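Local atomic coordinates of AvrRxo1-ORF1 (Xanthomonas oryzae pv. oryzicola, PDB entry 4Z8T), a protein that acts as a type III effector carrying a polynucleotide kinase domain of the P-loop, zeta-toxin-like kind and forms a complex with its chaperone-like interactor AvrRxo1-ORF2. Residues V218-R224 against K272-L278; L43-A47 against F107-L111; A150-I154 against T176-V180. One frame throughout, in Å; residues are numbered along the deposited sequence.

How the interactions relate
Contacts in one chain can differ in chemistry with their place. Interaction 2 is a buried, apolar meeting of helices with no hydrogen bond between its two segments. Interaction 3, also buried, turns on one arginine held by carbonyl oxygens where parallel strands begin. Interaction 1 is partly buried; its two arginines reach backbone oxygens, a sulfate and acidic residues, and AvrRxo1-ORF2 touches its loop. Strand 179-185 links interactions 1 and 3: it starts in the latter, and its D184 pairs with R224 in the former. Helix 34-60 supplies one side of interaction 2 and packs on interaction 3, while helix 123-141 touches both, its L141 bonding to R178. Their centres lie 23 to 33 Å apart.

Interaction 1 of 3, residues V218-R224 against K272-L278; sequences VAVRSNR and KITSPQL. With SO4 (sulfate ion), chain F.
In this polynucleotide-kinase-like domain, probably of P-loop fold, the C-terminal turn of helix 210-222 meets an irregular loop after helix 267-272, its carbonyls bound by two arginines. CA atoms come closest at R221–T274 (4.9 Å) and V218–P276 (5.1 Å). N223 (-104/6) leaves helical angles and R224 (t, t, m) begins the next helix. K272, still helical, puts CG 3.2 Å from sulfate O2. I273 offers O to R224 NH1 (2.9 Å); R224 is salt-bridged to D184 and D186. T274 turns CB away, OG1 bonding to Y270 O. S275, extended (-140/141), receives R221 NH1 on O at 3.2 Å. R221 (chi1 m, chi2 -147°, chi3 t) also reaches sulfate O2 through NH1 (3.3 Å) and O3 through NH2 (2.8 Å), and NH2 forms a salt bridge with D186. The anion probably comes from the crystallisation liquor. P276 lies against the helix, CG 3.8 Å from S222 OG. Q277 takes left-handed angles (55/41). L278, beside V76 of the AvrRxo1-ORF2 chain, sets CD2 4.0 Å from V218 CG2.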
# COMPACT_ATOMS: atom_id res chain seq x y z
N VAL A 218 -1.85 14.04 3.05
CA VAL A 218 -1.45 13.38 4.27
C VAL A 218 -2.29 13.86 5.46
O VAL A 218 -2.82 13.06 6.23
CB VAL A 218 0.04 13.59 4.56
CG1 VAL A 218 0.38 13.10 5.96
CG2 VAL A 218 0.87 12.85 3.51
N ALA A 219 -2.44 15.18 5.57
CA ALA A 219 -3.18 15.77 6.68
C ALA A 219 -4.66 15.38 6.66
O ALA A 219 -5.23 15.03 7.69
CB ALA A 219 -3.05 17.26 6.66
N VAL A 220 -5.28 15.45 5.48
CA VAL A 220 -6.71 15.17 5.41
C VAL A 220 -7.02 13.72 5.74
O VAL A 220 -8.00 13.42 6.42
CB VAL A 220 -7.33 15.62 4.05
CG1 VAL A 220 -7.05 14.61 2.98
CG2 VAL A 220 -8.83 15.85 4.20
N ARG A 221 -6.16 12.80 5.31
CA ARG A 221 -6.38 11.41 5.61
C ARG A 221 -6.06 11.08 7.07
O ARG A 221 -6.83 10.37 7.71
CB ARG A 221 -5.58 10.52 4.64
CG ARG A 221 -6.20 10.53 3.25
CD ARG A 221 -5.99 9.22 2.61
NE ARG A 221 -6.65 9.12 1.30
CZ ARG A 221 -6.35 8.18 0.42
NH1 ARG A 221 -5.43 7.27 0.71
NH2 ARG A 221 -6.97 8.16 -0.75
N SER A 222 -4.95 11.59 7.57
CA SER A 222 -4.51 11.24 8.93
C SER A 222 -5.48 11.70 10.01
O SER A 222 -5.57 11.07 11.08
CB SER A 222 -3.11 11.82 9.21
OG SER A 222 -2.14 11.21 8.38
N ASN A 223 -6.19 12.79 9.75
CA ASN A 223 -7.10 13.36 10.73
C ASN A 223 -8.57 13.08 10.47
O ASN A 223 -9.43 13.58 11.18
CB ASN A 223 -6.86 14.86 10.85
CG ASN A 223 -5.52 15.16 11.46
OD1 ASN A 223 -5.29 14.84 12.63
ND2 ASN A 223 -4.64 15.78 10.69
N ARG A 224 -8.85 12.27 9.45
CA ARG A 224 -10.23 11.98 9.07
C ARG A 224 -11.06 11.31 10.16
O ARG A 224 -12.21 11.68 10.40
CB ARG A 224 -10.21 11.12 7.80
CG ARG A 224 -11.57 10.71 7.27
CD ARG A 224 -11.44 10.42 5.79
NE ARG A 224 -11.50 11.64 4.99
CZ ARG A 224 -10.82 11.86 3.87
NH1 ARG A 224 -9.98 10.95 3.42
NH2 ARG A 224 -10.99 13.00 3.20
N LYS A 272 -8.80 2.19 3.36
CA LYS A 272 -7.83 2.88 2.57
C LYS A 272 -7.70 4.40 2.79
O LYS A 272 -6.64 4.92 2.89
CB LYS A 272 -8.06 2.52 1.10
CG LYS A 272 -7.13 3.10 0.14
CD LYS A 272 -7.61 2.94 -1.29
CE LYS A 272 -7.24 1.58 -1.83
NZ LYS A 272 -5.96 1.09 -1.24
N ILE A 273 -8.83 5.06 2.87
CA ILE A 273 -8.81 6.52 2.80
C ILE A 273 -8.73 7.19 4.18
O ILE A 273 -8.91 8.41 4.31
CB ILE A 273 -9.97 7.08 1.92
CG1 ILE A 273 -11.32 6.95 2.63
CG2 ILE A 273 -9.96 6.39 0.53
CD1 ILE A 273 -12.50 7.52 1.81
N THR A 274 -8.41 6.40 5.19
CA THR A 274 -8.14 6.93 6.52
C THR A 274 -6.64 6.84 6.85
O THR A 274 -6.23 7.06 8.01
CB THR A 274 -8.96 6.19 7.59
OG1 THR A 274 -8.75 4.78 7.44
CG2 THR A 274 -10.45 6.49 7.44
N SER A 275 -5.84 6.54 5.83
CA SER A 275 -4.39 6.37 5.94
C SER A 275 -3.67 6.99 4.74
O SER A 275 -4.14 6.88 3.61
CB SER A 275 -4.09 4.87 6.03
OG SER A 275 -2.84 4.55 5.44
N PRO A 276 -2.52 7.63 4.96
CA PRO A 276 -1.81 8.29 3.86
C PRO A 276 -0.91 7.41 2.96
O PRO A 276 -0.34 7.94 2.00
CB PRO A 276 -0.96 9.34 4.58
CG PRO A 276 -0.71 8.75 5.93
CD PRO A 276 -1.94 7.95 6.28
N GLN A 277 -0.79 6.14 3.25
CA GLN A 277 0.04 5.27 2.45
C GLN A 277 1.50 5.74 2.31
O GLN A 277 2.04 5.67 1.25
CB GLN A 277 -0.57 4.95 1.08
CG GLN A 277 -2.09 4.97 0.95
CD GLN A 277 -2.82 3.94 1.80
OE1 GLN A 277 -2.25 2.95 2.25
NE2 GLN A 277 -4.09 4.17 2.00
N LEU A 278 2.09 6.24 3.40
CA LEU A 278 3.52 6.61 3.50
C LEU A 278 4.50 5.42 3.63
O LEU A 278 4.14 4.38 4.13
CB LEU A 278 3.76 7.58 4.68
CG LEU A 278 2.70 8.65 4.62
CD1 LEU A 278 2.69 9.65 5.78
CD2 LEU A 278 2.82 9.31 3.26
S SO4 F . -5.29 5.63 -2.74
O1 SO4 F . -5.20 4.72 -3.89
O2 SO4 F . -5.02 4.91 -1.50
O3 SO4 F . -6.62 6.21 -2.68
O4 SO4 F . -4.30 6.70 -2.89

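Interaction 2 of 3, residues L43-A47 against F107-L111; sequences LLDQA and FKSSL
Residues 43-47 are a regular alpha-helical turn within the long helix 34-60, with A47 N bonded to L43 O at 3.0 Å. Residues 107-111 open the short helix 108-113: from K108 onward phi and psi stay near -65/-43, F107 itself has -96/-11, and L111 N reaches back to F107 O at 3.0 Å. The backbones stand well apart, the nearest CA atoms being those of L43 and F107 at 7.3 Å, so side chains fill the gap. This is apolar packing between two helices of a domain related to zeta toxins, probably of P-loop fold. No hydrogen bond links the two segments themselves, though R36, earlier in helix 34-60, donates one to L111 O. L43 does most on its side. Its CB points toward the partner, and with chi1 m and chi2 t both methyls lie against S110 CB (L43 CD2 at 3.6 Å, CD1 at 3.8 Å), while L43 CD1 also meets L111 CD2 at 3.8 Å. F107, at chi1 -65° and chi2 -72°, extends its ring toward helix 34-60, with CD1 3.9 Å from L43 CB. One turn on from L43, A47 CB sits 3.9 Å from F107 CZ. L44 CD2 approaches F107 CZ at 4.2 Å. Helix 123-141 covers the group, with L133 on F107, F137 on A47, R136 on L44 and E129 on L111. At the edge of the F107 ring, near its plane, L43 O lies 3.7 Å from CE1.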
# COMPACT_ATOMS: atom_id res chain seq x y z
N LEU A 43 -14.70 44.40 -2.06
CA LEU A 43 -14.73 42.95 -2.16
C LEU A 43 -15.52 42.31 -1.02
O LEU A 43 -16.23 41.32 -1.24
CB LEU A 43 -13.32 42.37 -2.24
CG LEU A 43 -12.52 42.87 -3.45
CD1 LEU A 43 -11.17 42.19 -3.47
CD2 LEU A 43 -13.26 42.60 -4.73
N LEU A 44 -15.41 42.88 0.18
CA LEU A 44 -16.15 42.34 1.32
C LEU A 44 -17.64 42.60 1.17
O LEU A 44 -18.46 41.76 1.53
CB LEU A 44 -15.64 42.92 2.64
CG LEU A 44 -14.27 42.40 3.08
CD1 LEU A 44 -13.72 43.18 4.27
CD2 LEU A 44 -14.35 40.91 3.42
N ASP A 45 -17.99 43.76 0.61
CA ASP A 45 -19.40 44.06 0.36
C ASP A 45 -19.99 43.06 -0.62
O ASP A 45 -21.11 42.58 -0.44
CB ASP A 45 -19.58 45.48 -0.18
CG ASP A 45 -19.38 46.55 0.87
OD1 ASP A 45 -19.46 46.23 2.08
OD2 ASP A 45 -19.15 47.72 0.50
N GLN A 46 -19.23 42.74 -1.66
CA GLN A 46 -19.70 41.81 -2.68
C GLN A 46 -19.90 40.42 -2.08
O GLN A 46 -20.94 39.78 -2.29
CB GLN A 46 -18.71 41.74 -3.84
CG GLN A 46 -18.65 43.01 -4.68
CD GLN A 46 -17.60 42.94 -5.79
OE1 GLN A 46 -16.89 41.94 -5.93
NE2 GLN A 46 -17.52 44.00 -6.58
N ALA A 47 -18.90 39.96 -1.34
CA ALA A 47 -18.93 38.63 -0.73
C ALA A 47 -20.08 38.53 0.27
O ALA A 47 -20.80 37.51 0.33
CB ALA A 47 -17.60 38.34 -0.04
N PHE A 107 -11.15 35.57 -3.24
CA PHE A 107 -10.73 36.98 -3.36
C PHE A 107 -9.52 37.14 -4.26
O PHE A 107 -9.15 38.28 -4.60
CB PHE A 107 -10.39 37.58 -1.99
CG PHE A 107 -11.57 37.67 -1.06
CD1 PHE A 107 -12.56 38.62 -1.28
CD2 PHE A 107 -11.69 36.82 0.04
CE1 PHE A 107 -13.66 38.72 -0.44
CE2 PHE A 107 -12.79 36.91 0.88
CZ PHE A 107 -13.77 37.87 0.65
N LYS A 108 -8.89 36.03 -4.62
CA LYS A 108 -7.58 36.07 -5.26
C LYS A 108 -7.56 36.70 -6.64
O LYS A 108 -6.67 37.48 -6.94
CB LYS A 108 -6.94 34.68 -5.31
CG LYS A 108 -6.34 34.25 -3.98
CD LYS A 108 -5.53 32.97 -4.14
CE LYS A 108 -4.73 32.68 -2.90
NZ LYS A 108 -5.65 32.39 -1.77
N SER A 109 -8.55 36.37 -7.47
CA SER A 109 -8.59 36.93 -8.81
C SER A 109 -8.72 38.45 -8.76
O SER A 109 -7.99 39.17 -9.45
CB SER A 109 -9.74 36.32 -9.61
OG SER A 109 -9.80 36.88 -10.91
N SER A 110 -9.64 38.93 -7.92
CA SER A 110 -9.86 40.37 -7.80
C SER A 110 -8.62 41.07 -7.27
O SER A 110 -8.25 42.14 -7.75
CB SER A 110 -11.06 40.67 -6.90
OG SER A 110 -12.28 40.35 -7.55
N LEU A 111 -7.98 40.48 -6.27
CA LEU A 111 -6.78 41.11 -5.70
C LEU A 111 -5.65 41.08 -6.71
O LEU A 111 -4.84 42.02 -6.78
CB LEU A 111 -6.36 40.40 -4.42
CG LEU A 111 -7.34 40.55 -3.26
CD1 LEU A 111 -6.89 39.70 -2.09
CD2 LEU A 111 -7.46 42.02 -2.84

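Interaction 3 of 3, residues A150-I154 against T176-V180; sequences AIASI and TGRKV. With ACT (acetate ion), chain I.
A single carbonyl oxygen accepts two bonds from one arginine: A152 O receives R178 NE and R178 NH2, each at 2.8 Å, with N-H...O angles of 143° and 144°. The arginine reaches it with chi1 m, chi2 and chi3 t, and chi4 near 96°. NH2 also bonds to L141 O and NH1 to R142 O, while a weaker bond runs from R178 NH1 to T176 OG1 at 2.9 Å; that hydroxyl pairs more strongly with L172 O. Several main-chain acceptors can thus satisfy a buried guanidinium. K179 NZ bonds to S236 O and, at 2.6 Å, to acetate O, the ion probably from the crystallisation liquor. The setting is a beta-alpha-beta crossover: strand 154-157, helix 163-176 and strand 179-185, the two strands parallel and separated in the sheet by strand 66-71. G177, at 70/34, leaves the helix in a Schellman motif. Residues 150-153 run in a polyproline-II-like course without being a strand. The nearest CA pairs are I151–T176 and S153–R178, both 7.4 Å. By backbone, I154 pairs with T66 and F68, K179 with P65 and L67. The guanidinium lies between two isoleucines: I151 CG2 covers one face, 3.4 Å from R178 CZ, and I154 CG1 the opposite one. I151 CG1 approaches T176 O at 3.5 Å, while A55 and L58 of helix 34-60 pack on A152 and S153.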
# COMPACT_ATOMS: atom_id res chain seq x y z
N ALA A 150 -33.14 35.11 12.04
CA ALA A 150 -32.45 33.86 12.29
C ALA A 150 -30.99 33.99 11.89
O ALA A 150 -30.65 34.79 11.01
CB ALA A 150 -33.10 32.73 11.53
N ILE A 151 -30.14 33.22 12.55
CA ILE A 151 -28.72 33.18 12.21
C ILE A 151 -28.59 32.68 10.77
O ILE A 151 -29.26 31.72 10.38
CB ILE A 151 -27.97 32.25 13.20
CG1 ILE A 151 -27.73 32.97 14.53
CG2 ILE A 151 -26.64 31.79 12.63
CD1 ILE A 151 -26.66 34.06 14.46
N ALA A 152 -27.74 33.34 9.99
CA ALA A 152 -27.52 32.95 8.60
C ALA A 152 -26.73 31.65 8.47
O ALA A 152 -25.69 31.48 9.11
CB ALA A 152 -26.77 34.06 7.87
N SER A 153 -27.19 30.76 7.61
CA SER A 153 -26.40 29.58 7.25
C SER A 153 -25.21 30.04 6.42
O SER A 153 -25.29 31.02 5.67
CB SER A 153 -27.23 28.60 6.44
OG SER A 153 -28.13 27.89 7.28
N ILE A 154 -24.09 29.34 6.57
CA ILE A 154 -22.86 29.73 5.88
C ILE A 154 -22.17 28.49 5.33
O ILE A 154 -22.45 27.37 5.75
CB ILE A 154 -21.89 30.51 6.81
CG1 ILE A 154 -21.43 29.64 7.98
CG2 ILE A 154 -22.55 31.79 7.32
CD1 ILE A 154 -20.46 30.35 8.95
N THR A 176 -22.86 29.78 17.89
CA THR A 176 -23.79 30.56 17.09
C THR A 176 -25.08 29.83 16.81
O THR A 176 -25.93 30.34 16.07
CB THR A 176 -23.16 31.01 15.75
OG1 THR A 176 -22.77 29.85 15.00
CG2 THR A 176 -21.95 31.88 16.00
N GLY A 177 -25.25 28.65 17.39
CA GLY A 177 -26.49 27.90 17.24
C GLY A 177 -26.68 27.35 15.84
O GLY A 177 -27.81 27.27 15.35
N ARG A 178 -25.58 26.98 15.19
CA ARG A 178 -25.67 26.36 13.86
C ARG A 178 -25.40 24.87 13.95
O ARG A 178 -24.56 24.43 14.74
CB ARG A 178 -24.63 26.97 12.93
CG ARG A 178 -24.87 28.42 12.54
CD ARG A 178 -23.80 28.85 11.55
NE ARG A 178 -24.03 30.18 10.98
CZ ARG A 178 -23.49 31.30 11.43
NH1 ARG A 178 -22.68 31.30 12.49
NH2 ARG A 178 -23.76 32.45 10.82
N LYS A 179 -26.09 24.09 13.11
CA LYS A 179 -25.76 22.68 12.91
C LYS A 179 -24.52 22.64 12.03
O LYS A 179 -24.27 23.59 11.29
CB LYS A 179 -26.89 21.97 12.16
CG LYS A 179 -28.14 21.75 12.96
CD LYS A 179 -27.93 20.68 14.01
CE LYS A 179 -29.23 20.34 14.70
NZ LYS A 179 -28.96 19.50 15.91
N VAL A 180 -23.75 21.56 12.11
CA VAL A 180 -22.66 21.34 11.16
C VAL A 180 -23.07 20.25 10.18
O VAL A 180 -23.31 19.11 10.59
CB VAL A 180 -21.35 20.93 11.86
CG1 VAL A 180 -20.27 20.66 10.82
CG2 VAL A 180 -20.90 22.03 12.80
C ACT I . -27.03 22.19 17.48
O ACT I . -27.93 21.34 17.37
OXT ACT I . -27.31 23.33 17.01
CH3 ACT I . -25.72 21.87 18.14